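Local coordinates for protein adenosine deaminase (PDB 4GXW) that probably removes the amino group of adenine or adenosine by hydrolysis, using a zinc ion bound in an amidohydrolase barrel, at residues 42-47 / 62-67; 111-116 / 148-153; 241-246 / 287-292; 189-194 / 218-223. All coordinates share one frame; numbering follows the deposited sequence. Where two conformers were deposited one is given.

Overall arrangement
Contact 2 lies deepest, joining neighbouring parallel strands of the barrel sheet through regular backbone hydrogen bonds. Contact 1, partly buried and with its centre about 19 Å from the centre of the chain, joins two helices by an aromatic cluster, with a buried tyrosine-carbonyl bond and a weak histidine-aspartate bond. Contacts 3 and 4 both tie loops together, by different means: 241-246 / 287-292 is buried and held by apolar packing around a methionine, whereas 189-194 / 218-223 is partly buried and relies on a carboxylate and bridging waters. These two touch, with Thr244 OG1 2.8 Å from Met222 O and His241 packed on Glu219, beside the zinc site. Contact 1 stands opposite contact 3 across the chain's centre.

Contact 1. Residues 42-47 / 62-67; sequences VRHDTF and EIDAFY
Val42 O is gripped by two hydroxyls: Tyr67 OH donates to it at 2.6 Å, and Thr304 OG1 is a second partner. The tyrosine comes from above the carbonyl plane. Its phenol suits the place because one ring can supply both this bond and an apolar surface. His44 lies over one face of that ring, with His44 CA 3.7 Å from Tyr67 CZ in a CH-pi contact. The imidazole, whose CG stands anti to the backbone N (chi1 175°), turns its edge to the same ring, His44 CD2 lying 3.9 Å from Tyr67 CG, to make a T-shaped pair. Both ring nitrogens are used: His44 ND1 donates to Asp45 OD1 at 2.9 Å in the ring plane, and His44 NE2 makes a weak bond to Asp64 OD1 at 3.4 Å. Tyr67 CE1 points over the face of Phe47, Ile63 CG2 reaches 3.8 Å from Phe47 CD1, and Phe66 CD2 meets Phe47 CZ at 3.7 Å. Helix 77-87 continues this apolar layer through Val79 and Leu83. The four rings form an aromatic cluster between helices 44-54 and 62-67, in the helical insertion that follows the first strand of the deaminase barrel.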
loop_
_atom_site.group_PDB
_atom_site.type_symbol
_atom_site.label_atom_id
_atom_site.label_comp_id
_atom_site.label_asym_id
_atom_site.label_seq_id
_atom_site.Cartn_x
_atom_site.Cartn_y
_atom_site.Cartn_z
ATOM N N VAL A 42 7.507 5.778 7.945
ATOM C CA VAL A 42 8.556 6.180 8.872
ATOM C C VAL A 42 7.974 6.424 10.263
ATOM O O VAL A 42 7.006 7.175 10.413
ATOM C CB VAL A 42 9.290 7.442 8.358
ATOM C CG1 VAL A 42 10.366 7.870 9.332
ATOM C CG2 VAL A 42 9.888 7.176 6.975
ATOM N N ARG A 43 8.559 5.790 11.276
ATOM C CA ARG A 43 8.092 5.979 12.649
ATOM C C ARG A 43 8.341 7.418 13.091
ATOM O O ARG A 43 9.371 8.004 12.749
ATOM C CB ARG A 43 8.816 5.025 13.597
ATOM C CG ARG A 43 8.592 3.549 13.311
ATOM C CD ARG A 43 9.447 2.703 14.236
ATOM N NE ARG A 43 9.453 1.297 13.850
ATOM C CZ ARG A 43 10.354 0.418 14.263
ATOM N NH1 ARG A 43 11.324 0.785 15.097
ATOM N NH2 ARG A 43 10.292 -0.833 13.840
ATOM N N HIS A 44 7.407 7.973 13.858
ATOM C CA HIS A 44 7.541 9.347 14.335
ATOM C C HIS A 44 8.910 9.612 14.958
ATOM O O HIS A 44 9.559 10.610 14.645
ATOM C CB HIS A 44 6.434 9.672 15.339
ATOM C CG HIS A 44 6.570 11.022 15.971
ATOM N ND1 HIS A 44 7.346 11.244 17.089
ATOM C CD2 HIS A 44 6.038 12.221 15.640
ATOM C CE1 HIS A 44 7.280 12.521 17.422
ATOM N NE2 HIS A 44 6.495 13.137 16.557
ATOM N N ASP A 45 9.369 8.708 15.816
ATOM C CA ASP A 45 10.634 8.941 16.506
ATOM C C ASP A 45 11.864 8.787 15.595
ATOM O O ASP A 45 12.916 9.385 15.841
ATOM C CB ASP A 45 10.737 8.066 17.756
ATOM C CG ASP A 45 9.709 8.438 18.813
ATOM O OD1 ASP A 45 9.011 9.466 18.655
ATOM O OD2 ASP A 45 9.599 7.704 19.816
ATOM N N THR A 46 11.731 7.998 14.539
ATOM C CA THR A 46 12.798 7.922 13.549
ATOM C C THR A 46 12.834 9.195 12.701
ATOM O O THR A 46 13.909 9.682 12.349
ATOM C CB THR A 46 12.666 6.661 12.680
ATOM O OG1 THR A 46 12.801 5.519 13.533
ATOM C CG2 THR A 46 13.743 6.620 11.609
ATOM N N PHE A 47 11.653 9.735 12.404
ATOM C CA PHE A 47 11.528 11.020 11.715
ATOM C C PHE A 47 12.251 12.101 12.530
ATOM O O PHE A 47 13.011 12.906 11.981
ATOM C CB PHE A 47 10.043 11.363 11.524
ATOM C CG PHE A 47 9.775 12.408 10.465
ATOM C CD1 PHE A 47 10.000 13.753 10.718
ATOM C CD2 PHE A 47 9.253 12.044 9.230
ATOM C CE1 PHE A 47 9.740 14.714 9.745
ATOM C CE2 PHE A 47 8.991 13.001 8.256
ATOM C CZ PHE A 47 9.233 14.332 8.515
ATOM N N GLU A 62 6.724 21.243 13.924
ATOM C CA GLU A 62 6.459 21.165 12.490
ATOM C C GLU A 62 6.373 19.693 12.101
ATOM O O GLU A 62 5.678 19.326 11.154
ATOM C CB GLU A 62 7.557 21.869 11.689
ATOM C CG GLU A 62 7.124 23.139 10.977
ATOM C CD GLU A 62 8.298 23.913 10.409
ATOM O OE1 GLU A 62 9.231 23.278 9.880
ATOM O OE2 GLU A 62 8.304 25.160 10.512
ATOM N N ILE A 63 7.071 18.851 12.859
ATOM C CA ILE A 63 7.020 17.404 12.671
ATOM C C ILE A 63 5.643 16.860 13.049
ATOM O O ILE A 63 5.229 15.796 12.587
ATOM C CB ILE A 63 8.125 16.704 13.505
ATOM C CG1 ILE A 63 9.505 17.038 12.934
ATOM C CG2 ILE A 63 7.940 15.186 13.536
ATOM C CD1 ILE A 63 10.658 16.589 13.808
ATOM N N ASP A 64 4.917 17.599 13.880
ATOM C CA ASP A 64 3.665 17.074 14.415
ATOM C C ASP A 64 2.413 17.485 13.640
ATOM O O ASP A 64 1.378 16.834 13.752
ATOM C CB ASP A 64 3.556 17.368 15.909
ATOM C CG ASP A 64 4.687 16.733 16.694
ATOM O OD1 ASP A 64 5.694 16.354 16.058
ATOM O OD2 ASP A 64 4.579 16.610 17.930
ATOM N N ALA A 65 2.509 18.544 12.845
ATOM C CA ALA A 65 1.479 18.807 11.848
ATOM C C ALA A 65 1.649 17.770 10.740
ATOM O O ALA A 65 0.678 17.365 10.097
ATOM C CB ALA A 65 1.601 20.213 11.297
ATOM N N PHE A 66 2.897 17.349 10.534
ATOM C CA PHE A 66 3.222 16.276 9.595
ATOM C C PHE A 66 2.537 14.968 9.998
ATOM O O PHE A 66 2.018 14.244 9.147
ATOM C CB PHE A 66 4.741 16.058 9.526
ATOM C CG PHE A 66 5.459 16.994 8.588
ATOM C CD1 PHE A 66 4.768 17.678 7.598
ATOM C CD2 PHE A 66 6.834 17.179 8.689
ATOM C CE1 PHE A 66 5.433 18.533 6.731
ATOM C CE2 PHE A 66 7.503 18.033 7.826
ATOM C CZ PHE A 66 6.801 18.711 6.848
ATOM N N TYR A 67 2.535 14.675 11.297
ATOM C CA TYR A 67 1.982 13.419 11.813
ATOM C C TYR A 67 0.556 13.525 12.353
ATOM O O TYR A 67 -0.022 12.528 12.787
ATOM C CB TYR A 67 2.909 12.808 12.875
ATOM C CG TYR A 67 4.036 11.987 12.279
ATOM C CD1 TYR A 67 5.182 12.600 11.791
ATOM C CD2 TYR A 67 3.945 10.602 12.187
ATOM C CE1 TYR A 67 6.211 11.861 11.239
ATOM C CE2 TYR A 67 4.972 9.847 11.636
ATOM C CZ TYR A 67 6.100 10.485 11.157
ATOM O OH TYR A 67 7.130 9.764 10.599
#

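Contact 2. Residues 111-116 / 148-153; sequences RHAEFF and FGIGAR
His112 turns its CE1 edge over one face of the Arg153 guanidinium, 3.8 Å from Arg153 NH1, the ring and guanidinium planes standing 75° apart. Beneath this pair lie adjacent parallel strands of the barrel, 110-117 and 151-159, joined through helices 119-126 and 130-148 as a beta-alpha-beta crossover. Four backbone bonds zip them: Gly151 N to Arg111 O, Ala113 N to Gly151 O at 2.9 Å, Arg153 N to Ala113 O, and Phe115 N to Arg153 O at 3.1 Å. Ala113 thus bonds the residues before and after its partner Ala152, as in a parallel sheet. Alanines suit the face turned to the helices, where Met141 packs on Ala152, and Tyr101 and Leu102 on Ala113. Ala152 CB also comes 3.3 Å from Ala113 O of the neighbouring strand. Phe115 CE1 lies 4.2 Å from Ala152 CB, which sits at the edge of that ring. On the face of His112, Glu114 and Arg153, Glu114 OE1 pairs with Arg238, and Glu114 OE2 takes Trp340 N. Arg153 NH1 donates to Ala152 O from above that carbonyl plane. Fixing the imidazole, His112 NE2 donates to the anti lone pair of Glu114 OE2 at 2.7 Å, in the ring plane.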
loop_
_atom_site.group_PDB
_atom_site.type_symbol
_atom_site.label_atom_id
_atom_site.label_comp_id
_atom_site.label_asym_id
_atom_site.label_seq_id
_atom_site.Cartn_x
_atom_site.Cartn_y
_atom_site.Cartn_z
ATOM N N ARG A 111 3.332 -11.519 6.260
ATOM C CA ARG A 111 4.359 -12.514 5.962
ATOM C C ARG A 111 5.121 -12.177 4.692
ATOM O O ARG A 111 6.203 -12.708 4.443
ATOM C CB ARG A 111 3.730 -13.898 5.870
ATOM C CG ARG A 111 3.164 -14.332 7.206
ATOM C CD ARG A 111 2.407 -15.641 7.142
ATOM N NE ARG A 111 1.953 -16.043 8.472
ATOM C CZ ARG A 111 1.219 -17.124 8.719
ATOM N NH1 ARG A 111 0.867 -17.922 7.725
ATOM N NH2 ARG A 111 0.850 -17.410 9.961
ATOM N N HIS A 112 4.550 -11.270 3.904
ATOM C CA HIS A 112 5.118 -10.857 2.631
ATOM C C HIS A 112 4.637 -9.440 2.355
ATOM O O HIS A 112 3.430 -9.189 2.330
ATOM C CB HIS A 112 4.657 -11.811 1.520
ATOM C CG HIS A 112 5.127 -11.424 0.153
ATOM N ND1 HIS A 112 6.381 -11.742 -0.323
ATOM C CD2 HIS A 112 4.508 -10.741 -0.841
ATOM C CE1 HIS A 112 6.517 -11.264 -1.548
ATOM N NE2 HIS A 112 5.398 -10.645 -1.881
ATOM N N ALA A 113 5.579 -8.519 2.156
ATOM C CA ALA A 113 5.262 -7.110 1.910
ATOM C C ALA A 113 5.936 -6.623 0.634
ATOM O O ALA A 113 7.144 -6.796 0.460
ATOM C CB ALA A 113 5.706 -6.238 3.088
ATOM N N GLU A 114 5.164 -5.999 -0.251
ATOM C CA GLU A 114 5.724 -5.356 -1.434
ATOM C C GLU A 114 5.470 -3.872 -1.264
ATOM O O GLU A 114 4.320 -3.460 -1.071
ATOM C CB GLU A 114 5.066 -5.907 -2.703
ATOM C CG GLU A 114 5.100 -7.431 -2.733
ATOM C CD GLU A 114 4.563 -8.050 -4.004
ATOM O OE1 GLU A 114 4.231 -7.317 -4.960
ATOM O OE2 GLU A 114 4.472 -9.296 -4.046
ATOM N N PHE A 115 6.538 -3.077 -1.299
ATOM C CA PHE A 115 6.441 -1.663 -0.941
ATOM C C PHE A 115 7.058 -0.732 -1.976
ATOM O O PHE A 115 7.986 -1.114 -2.700
ATOM C CB PHE A 115 6.995 -1.411 0.473
ATOM C CG PHE A 115 8.461 -1.731 0.639
ATOM C CD1 PHE A 115 8.884 -3.016 0.952
ATOM C CD2 PHE A 115 9.417 -0.739 0.503
ATOM C CE1 PHE A 115 10.249 -3.299 1.126
ATOM C CE2 PHE A 115 10.765 -1.018 0.678
ATOM C CZ PHE A 115 11.181 -2.300 0.976
ATOM N N PHE A 116 6.509 0.481 -2.045
ATOM C CA PHE A 116 6.866 1.481 -3.048
ATOM C C PHE A 116 7.958 2.436 -2.556
ATOM O O PHE A 116 7.937 2.889 -1.406
ATOM C CB PHE A 116 5.643 2.333 -3.396
ATOM C CG PHE A 116 4.470 1.563 -3.965
ATOM C CD1 PHE A 116 4.632 0.657 -5.001
ATOM C CD2 PHE A 116 3.194 1.748 -3.445
ATOM C CE1 PHE A 116 3.536 -0.037 -5.517
ATOM C CE2 PHE A 116 2.100 1.054 -3.968
ATOM C CZ PHE A 116 2.284 0.160 -5.004
ATOM N N PHE A 148 12.938 -11.208 11.361
ATOM C CA PHE A 148 11.498 -11.319 11.610
ATOM C C PHE A 148 10.792 -12.343 10.719
ATOM O O PHE A 148 9.599 -12.609 10.900
ATOM C CB PHE A 148 10.834 -9.944 11.475
ATOM C CG PHE A 148 11.636 -8.830 12.081
ATOM C CD1 PHE A 148 11.845 -8.773 13.453
ATOM C CD2 PHE A 148 12.199 -7.846 11.280
ATOM C CE1 PHE A 148 12.594 -7.752 14.014
ATOM C CE2 PHE A 148 12.946 -6.824 11.834
ATOM C CZ PHE A 148 13.144 -6.775 13.203
ATOM N N GLY A 149 11.518 -12.906 9.757
ATOM C CA GLY A 149 10.979 -13.943 8.892
ATOM C C GLY A 149 10.022 -13.435 7.828
ATOM O O GLY A 149 9.354 -14.229 7.159
ATOM N N ILE A 150 9.954 -12.117 7.652
ATOM C CA ILE A 150 9.050 -11.531 6.672
ATOM C C ILE A 150 9.727 -11.434 5.308
ATOM O O ILE A 150 10.875 -10.985 5.215
ATOM C CB ILE A 150 8.550 -10.132 7.126
ATOM C CG1 ILE A 150 7.570 -9.533 6.118
ATOM C CG2 ILE A 150 9.720 -9.162 7.396
ATOM C CD1 ILE A 150 6.918 -8.239 6.613
ATOM N N GLY A 151 9.032 -11.879 4.265
ATOM C CA GLY A 151 9.533 -11.743 2.904
ATOM C C GLY A 151 9.109 -10.413 2.318
ATOM O O GLY A 151 8.130 -9.807 2.767
ATOM N N ALA A 152 9.832 -9.933 1.310
ATOM C CA ALA A 152 9.510 -8.620 0.754
ATOM C C ALA A 152 9.965 -8.456 -0.684
ATOM O O ALA A 152 10.904 -9.126 -1.132
ATOM C CB ALA A 152 10.110 -7.506 1.625
ATOM N N ARG A 153 9.279 -7.572 -1.408
ATOM C CA ARG A 153 9.758 -7.080 -2.698
ATOM C C ARG A 153 9.741 -5.561 -2.703
ATOM O O ARG A 153 8.873 -4.934 -2.083
ATOM C CB ARG A 153 8.891 -7.586 -3.852
ATOM C CG ARG A 153 8.785 -9.099 -3.965
ATOM C CD ARG A 153 10.114 -9.727 -4.355
ATOM N NE ARG A 153 9.997 -11.175 -4.530
ATOM C CZ ARG A 153 10.047 -12.060 -3.537
ATOM N NH1 ARG A 153 10.220 -11.662 -2.282
ATOM N NH2 ARG A 153 9.928 -13.355 -3.802
#

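Contact 3. Residues 241-246 / 287-292; sequences HGYTIV and RKMPGL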
loop_
_atom_site.group_PDB
_atom_site.type_symbol
_atom_site.label_atom_id
_atom_site.label_comp_id
_atom_site.label_asym_id
_atom_site.label_seq_id
_atom_site.Cartn_x
_atom_site.Cartn_y
_atom_site.Cartn_z
ATOM N N HIS A 241 -5.682 1.211 -6.094
ATOM C CA HIS A 241 -6.923 1.963 -5.876
ATOM C C HIS A 241 -8.004 1.518 -6.866
ATOM O O HIS A 241 -8.731 0.554 -6.614
ATOM C CB HIS A 241 -6.722 3.485 -5.890
ATOM C CG HIS A 241 -5.805 4.001 -4.819
ATOM N ND1 HIS A 241 -6.016 3.779 -3.472
ATOM C CD2 HIS A 241 -4.681 4.755 -4.906
ATOM C CE1 HIS A 241 -5.061 4.379 -2.778
ATOM N NE2 HIS A 241 -4.240 4.980 -3.625
ATOM N N GLY A 242 -8.100 2.197 -8.000
ATOM C CA GLY A 242 -9.054 1.834 -9.030
ATOM C C GLY A 242 -10.495 2.211 -8.772
ATOM O O GLY A 242 -11.364 1.777 -9.513
ATOM N N TYR A 243 -10.748 3.062 -7.779
ATOM C CA TYR A 243 -12.102 3.251 -7.232
ATOM C C TYR A 243 -13.153 3.654 -8.252
ATOM O O TYR A 243 -14.286 3.158 -8.216
ATOM C CB TYR A 243 -12.105 4.258 -6.065
ATOM C CG TYR A 243 -11.096 3.903 -5.013
ATOM C CD1 TYR A 243 -11.126 2.655 -4.396
ATOM C CD2 TYR A 243 -10.095 4.790 -4.648
ATOM C CE1 TYR A 243 -10.175 2.303 -3.453
ATOM C CE2 TYR A 243 -9.148 4.453 -3.694
ATOM C CZ TYR A 243 -9.189 3.201 -3.110
ATOM O OH TYR A 243 -8.243 2.819 -2.184
ATOM N N THR A 244 -12.801 4.567 -9.147
ATOM C CA THR A 244 -13.801 5.096 -10.069
ATOM C C THR A 244 -14.257 4.092 -11.133
ATOM O O THR A 244 -15.184 4.371 -11.890
ATOM C CB THR A 244 -13.321 6.395 -10.722
ATOM O OG1 THR A 244 -12.059 6.163 -11.350
ATOM C CG2 THR A 244 -13.158 7.500 -9.665
ATOM N N ILE A 245 -13.622 2.924 -11.181
ATOM C CA ILE A 245 -14.068 1.873 -12.095
ATOM C C ILE A 245 -15.524 1.482 -11.830
ATOM O O ILE A 245 -16.207 1.009 -12.736
ATOM C CB ILE A 245 -13.138 0.629 -12.057
ATOM C CG1 ILE A 245 -13.334 -0.228 -13.309
ATOM C CG2 ILE A 245 -13.348 -0.176 -10.789
ATOM C CD1 ILE A 245 -12.590 -1.542 -13.268
ATOM N N VAL A 246 -16.018 1.718 -10.614
ATOM C CA VAL A 246 -17.407 1.392 -10.293
ATOM C C VAL A 246 -18.388 2.201 -11.141
ATOM O O VAL A 246 -19.560 1.834 -11.250
ATOM C CB VAL A 246 -17.744 1.576 -8.799
ATOM C CG1 VAL A 246 -16.808 0.742 -7.934
ATOM C CG2 VAL A 246 -17.689 3.051 -8.411
ATOM N N ARG A 287 -16.550 0.025 -1.156
ATOM C CA ARG A 287 -17.605 -0.804 -0.578
ATOM C C ARG A 287 -18.345 -1.627 -1.642
ATOM O O ARG A 287 -18.812 -2.738 -1.361
ATOM C CB ARG A 287 -18.593 0.080 0.198
ATOM C CG ARG A 287 -19.611 -0.662 1.043
ATOM C CD ARG A 287 -20.685 0.292 1.566
ATOM N NE ARG A 287 -21.542 -0.365 2.545
ATOM C CZ ARG A 287 -21.357 -0.275 3.857
ATOM N NH1 ARG A 287 -22.171 -0.908 4.693
ATOM N NH2 ARG A 287 -20.357 0.462 4.327
ATOM N N LYS A 288 -18.428 -1.083 -2.853
ATOM C CA LYS A 288 -19.194 -1.694 -3.939
ATOM C C LYS A 288 -18.356 -2.607 -4.827
ATOM O O LYS A 288 -18.903 -3.329 -5.652
ATOM C CB LYS A 288 -19.800 -0.614 -4.843
ATOM C CG LYS A 288 -20.635 0.455 -4.163
ATOM C CD LYS A 288 -20.899 1.597 -5.145
ATOM C CE LYS A 288 -21.894 2.619 -4.612
ATOM N NZ LYS A 288 -21.259 3.592 -3.675
ATOM N N MET A 289 -17.036 -2.553 -4.700
ATOM C CA MET A 289 -16.190 -3.251 -5.672
ATOM C C MET A 289 -16.358 -4.790 -5.717
ATOM O O MET A 289 -16.495 -5.363 -6.803
ATOM C CB MET A 289 -14.719 -2.810 -5.557
ATOM C CG MET A 289 -14.494 -1.364 -6.022
ATOM S SD MET A 289 -12.889 -0.683 -5.587
ATOM C CE MET A 289 -11.837 -1.344 -6.877
ATOM N N PRO A 290 -16.381 -5.465 -4.553
ATOM C CA PRO A 290 -16.550 -6.925 -4.606
ATOM C C PRO A 290 -17.892 -7.359 -5.216
ATOM O O PRO A 290 -17.944 -8.355 -5.944
ATOM C CB PRO A 290 -16.431 -7.343 -3.128
ATOM C CG PRO A 290 -15.550 -6.281 -2.520
ATOM C CD PRO A 290 -16.023 -5.008 -3.195
ATOM N N GLY A 291 -18.963 -6.612 -4.942
ATOM C CA GLY A 291 -20.269 -6.910 -5.512
ATOM C C GLY A 291 -20.307 -6.748 -7.025
ATOM O O GLY A 291 -21.200 -7.273 -7.690
ATOM N N LEU A 292 -19.344 -6.009 -7.566
ATOM C CA LEU A 292 -19.196 -5.848 -9.005
ATOM C C LEU A 292 -18.263 -6.920 -9.590
ATOM O O LEU A 292 -17.900 -6.865 -10.772
ATOM C CB LEU A 292 -18.692 -4.438 -9.325
ATOM C CG LEU A 292 -19.768 -3.350 -9.296
ATOM C CD1 LEU A 292 -19.149 -1.961 -9.214
ATOM C CD2 LEU A 292 -20.647 -3.474 -10.538
#
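Met289 and Val246 make the tightly packed part: Val246 CG1 touches Met289 CG at 3.7 Å and Leu292 CD1 at 3.8 Å, while at the far end of the thioether Met289 CE lies 3.6 Å from His241 O. The bend at chi3 (82°) turns CE that way. Between these points the fit is wider. Met289 SD meets the edge of the Tyr243 ring at CD1, 4.0 Å away, in a Met-aromatic contact, and Met289 CE is 4.4 Å from Ile245 CG2. An unbranched, flexible chain suits this route between backbone and ring, flanked by Phe262 and Ile296. The Val246 and Leu292 margin is partly exposed, and branched apolar side chains suit it, having no polar groups to satisfy. Polar groups of 241-246 bond elsewhere: His241 ND1 with Tyr243 OH at 2.7 Å, and Tyr243 OH also with Val265 N. Cohesion between the two loops therefore rests on dispersion and shape, Met289 packing against the turn that carries His241, whose side chain comes within about 4 Å of the zinc ion.

Contact 4. Residues 189-194 / 218-223; sequences YRENDR and GEFGMP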
loop_
_atom_site.group_PDB
_atom_site.type_symbol
_atom_site.label_atom_id
_atom_site.label_comp_id
_atom_site.label_asym_id
_atom_site.label_seq_id
_atom_site.Cartn_x
_atom_site.Cartn_y
_atom_site.Cartn_z
ATOM N N TYR A 189 2.136 9.546 -6.704
ATOM C CA TYR A 189 2.017 11.002 -6.560
ATOM C C TYR A 189 0.726 11.528 -7.212
ATOM O O TYR A 189 -0.160 10.726 -7.528
ATOM C CB TYR A 189 3.302 11.748 -6.942
ATOM C CG TYR A 189 4.355 11.752 -5.840
ATOM C CD1 TYR A 189 4.207 12.569 -4.726
ATOM C CD2 TYR A 189 5.494 10.958 -5.913
ATOM C CE1 TYR A 189 5.150 12.600 -3.721
ATOM C CE2 TYR A 189 6.461 10.992 -4.896
ATOM C CZ TYR A 189 6.264 11.813 -3.801
ATOM O OH TYR A 189 7.197 11.889 -2.784
ATOM N N ARG A 190 0.577 12.840 -7.387
ATOM C CA ARG A 190 -0.745 13.381 -7.717
ATOM C C ARG A 190 -1.195 12.985 -9.122
ATOM O O ARG A 190 -0.514 13.280 -10.096
ATOM C CB ARG A 190 -0.773 14.903 -7.546
ATOM C CG ARG A 190 -2.168 15.525 -7.608
ATOM C CD ARG A 190 -2.127 17.030 -7.332
ATOM N NE ARG A 190 -3.442 17.662 -7.461
ATOM C CZ ARG A 190 -3.826 18.390 -8.506
ATOM N NH1 ARG A 190 -5.041 18.926 -8.538
ATOM N NH2 ARG A 190 -2.993 18.584 -9.523
ATOM N N GLU A 191 -2.343 12.318 -9.214
ATOM C CA GLU A 191 -2.822 11.772 -10.485
ATOM C C GLU A 191 -3.401 12.850 -11.410
ATOM O O GLU A 191 -3.316 12.742 -12.642
ATOM C CB GLU A 191 -3.849 10.654 -10.219
ATOM C CG GLU A 191 -4.215 9.815 -11.428
ATOM C CD GLU A 191 -5.149 8.657 -11.095
ATOM O OE1 GLU A 191 -5.379 8.379 -9.890
ATOM O OE2 GLU A 191 -5.669 8.033 -12.049
ATOM N N ASN A 192 -3.972 13.896 -10.818
ATOM C CA ASN A 192 -4.638 14.947 -11.587
ATOM C C ASN A 192 -3.736 15.519 -12.678
ATOM O O ASN A 192 -2.604 15.916 -12.400
ATOM C CB ASN A 192 -5.069 16.097 -10.673
ATOM C CG ASN A 192 -5.849 15.631 -9.462
ATOM O OD1 ASN A 192 -5.340 14.872 -8.638
ATOM N ND2 ASN A 192 -7.083 16.115 -9.330
ATOM N N ASP A 193 -4.240 15.541 -13.907
ATOM C CA ASP A 193 -3.520 16.122 -15.044
ATOM C C ASP A 193 -2.217 15.414 -15.436
ATOM O O ASP A 193 -1.462 15.931 -16.269
ATOM C CB ASP A 193 -3.247 17.613 -14.805
ATOM C CG ASP A 193 -4.508 18.386 -14.502
ATOM O OD1 ASP A 193 -5.477 18.260 -15.276
ATOM O OD2 ASP A 193 -4.540 19.100 -13.477
ATOM N N ARG A 194 -1.959 14.244 -14.858
ATOM C CA ARG A 194 -0.770 13.459 -15.177
ATOM C C ARG A 194 -1.207 12.034 -15.508
ATOM O O ARG A 194 -0.954 11.089 -14.750
ATOM C CB ARG A 194 0.238 13.470 -14.021
ATOM C CG ARG A 194 0.635 14.862 -13.542
ATOM C CD ARG A 194 1.343 15.652 -14.629
ATOM N NE ARG A 194 2.683 15.127 -14.880
ATOM C CZ ARG A 194 3.492 15.568 -15.834
ATOM N NH1 ARG A 194 3.103 16.539 -16.649
ATOM N NH2 ARG A 194 4.695 15.028 -15.978
ATOM N N GLY A 218 -7.426 6.011 -10.892
ATOM C CA GLY A 218 -8.778 6.206 -10.397
ATOM C C GLY A 218 -8.862 6.699 -8.959
ATOM O O GLY A 218 -9.887 6.506 -8.282
ATOM N N GLU A 219 -7.779 7.311 -8.484
ATOM C CA GLU A 219 -7.744 8.000 -7.196
ATOM C C GLU A 219 -8.129 9.464 -7.423
ATOM O O GLU A 219 -8.121 9.941 -8.556
ATOM C CB GLU A 219 -6.341 7.901 -6.574
ATOM C CG GLU A 219 -6.282 8.261 -5.098
ATOM C CD GLU A 219 -4.880 8.201 -4.496
ATOM O OE1 GLU A 219 -3.896 7.879 -5.205
ATOM O OE2 GLU A 219 -4.759 8.509 -3.285
ATOM N N PHE A 220 -8.478 10.174 -6.351
ATOM C CA PHE A 220 -8.828 11.598 -6.427
ATOM C C PHE A 220 -10.029 11.880 -7.340
ATOM O O PHE A 220 -10.176 12.991 -7.857
ATOM C CB PHE A 220 -7.640 12.455 -6.903
ATOM C CG PHE A 220 -6.341 12.146 -6.209
ATOM C CD1 PHE A 220 -6.084 12.645 -4.939
ATOM C CD2 PHE A 220 -5.359 11.383 -6.839
ATOM C CE1 PHE A 220 -4.881 12.373 -4.300
ATOM C CE2 PHE A 220 -4.155 11.108 -6.205
ATOM C CZ PHE A 220 -3.917 11.609 -4.933
ATOM N N GLY A 221 -10.872 10.877 -7.553
ATOM C CA GLY A 221 -11.998 11.021 -8.454
ATOM C C GLY A 221 -11.606 11.097 -9.918
ATOM O O GLY A 221 -12.413 11.502 -10.751
ATOM N N MET A 222 -10.377 10.708 -10.247
ATOM C CA MET A 222 -9.941 10.740 -11.642
ATOM C C MET A 222 -10.739 9.736 -12.471
ATOM O O MET A 222 -11.254 8.752 -11.932
ATOM C CB MET A 222 -8.430 10.500 -11.753
ATOM C CG MET A 222 -7.587 11.663 -11.257
ATOM S SD MET A 222 -7.873 13.197 -12.176
ATOM C CE MET A 222 -8.989 14.055 -11.068
ATOM N N PRO A 223 -10.869 9.992 -13.784
ATOM C CA PRO A 223 -11.771 9.189 -14.617
ATOM C C PRO A 223 -11.452 7.692 -14.620
ATOM O O PRO A 223 -10.276 7.305 -14.569
ATOM C CB PRO A 223 -11.546 9.768 -16.023
ATOM C CG PRO A 223 -11.075 11.170 -15.788
ATOM C CD PRO A 223 -10.252 11.099 -14.539
HETATM O O HOH W 1 -1.216 9.206 -4.915
HETATM O O HOH W 2 -3.380 7.986 -7.924
HETATM O O HOH W 3 -9.261 15.555 -7.460
#
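Glu191 crosses to the 218-223 loop as an extended chain, its CG anti to the backbone N (chi1 -168°). Glu191 CB rests 3.8 Å from Phe220 CD2, and Glu191 CG lies 3.8 Å from Met222 CG, the two chains running antiparallel alongside each other. The Glu191 carboxylate then takes two backbone N-H groups: OE2 receives Gly218 N at 2.9 Å through its syn lone pair, and OE1 receives Glu219 N at 3.0 Å, also on the syn side and somewhat out of plane. Asn226 ND2 is a further donor to OE2, and a water donates to both Glu191 OE1 and Glu219 OE1. Glutamate suits this spot: its methylenes pack on apolar neighbours while its two oxygens accept successive backbone N-H groups. Asn192 closes the outer side, with Asn192 ND2 3.3 Å from Met222 CE and Asn192 OD1 3.8 Å from Phe220 CB. A second water joins ND2 to Phe220 O. Phe220 and Gly221, both with positive phi, form the centre of a type I' turn from Glu219 to Met222. Both loops follow barrel strands at their C-terminal ends, where active sites of this fold lie. His216 to Glu219 spell the His-Ala-Gly-Glu motif of adenosine deaminases, and His216 binds the zinc ion.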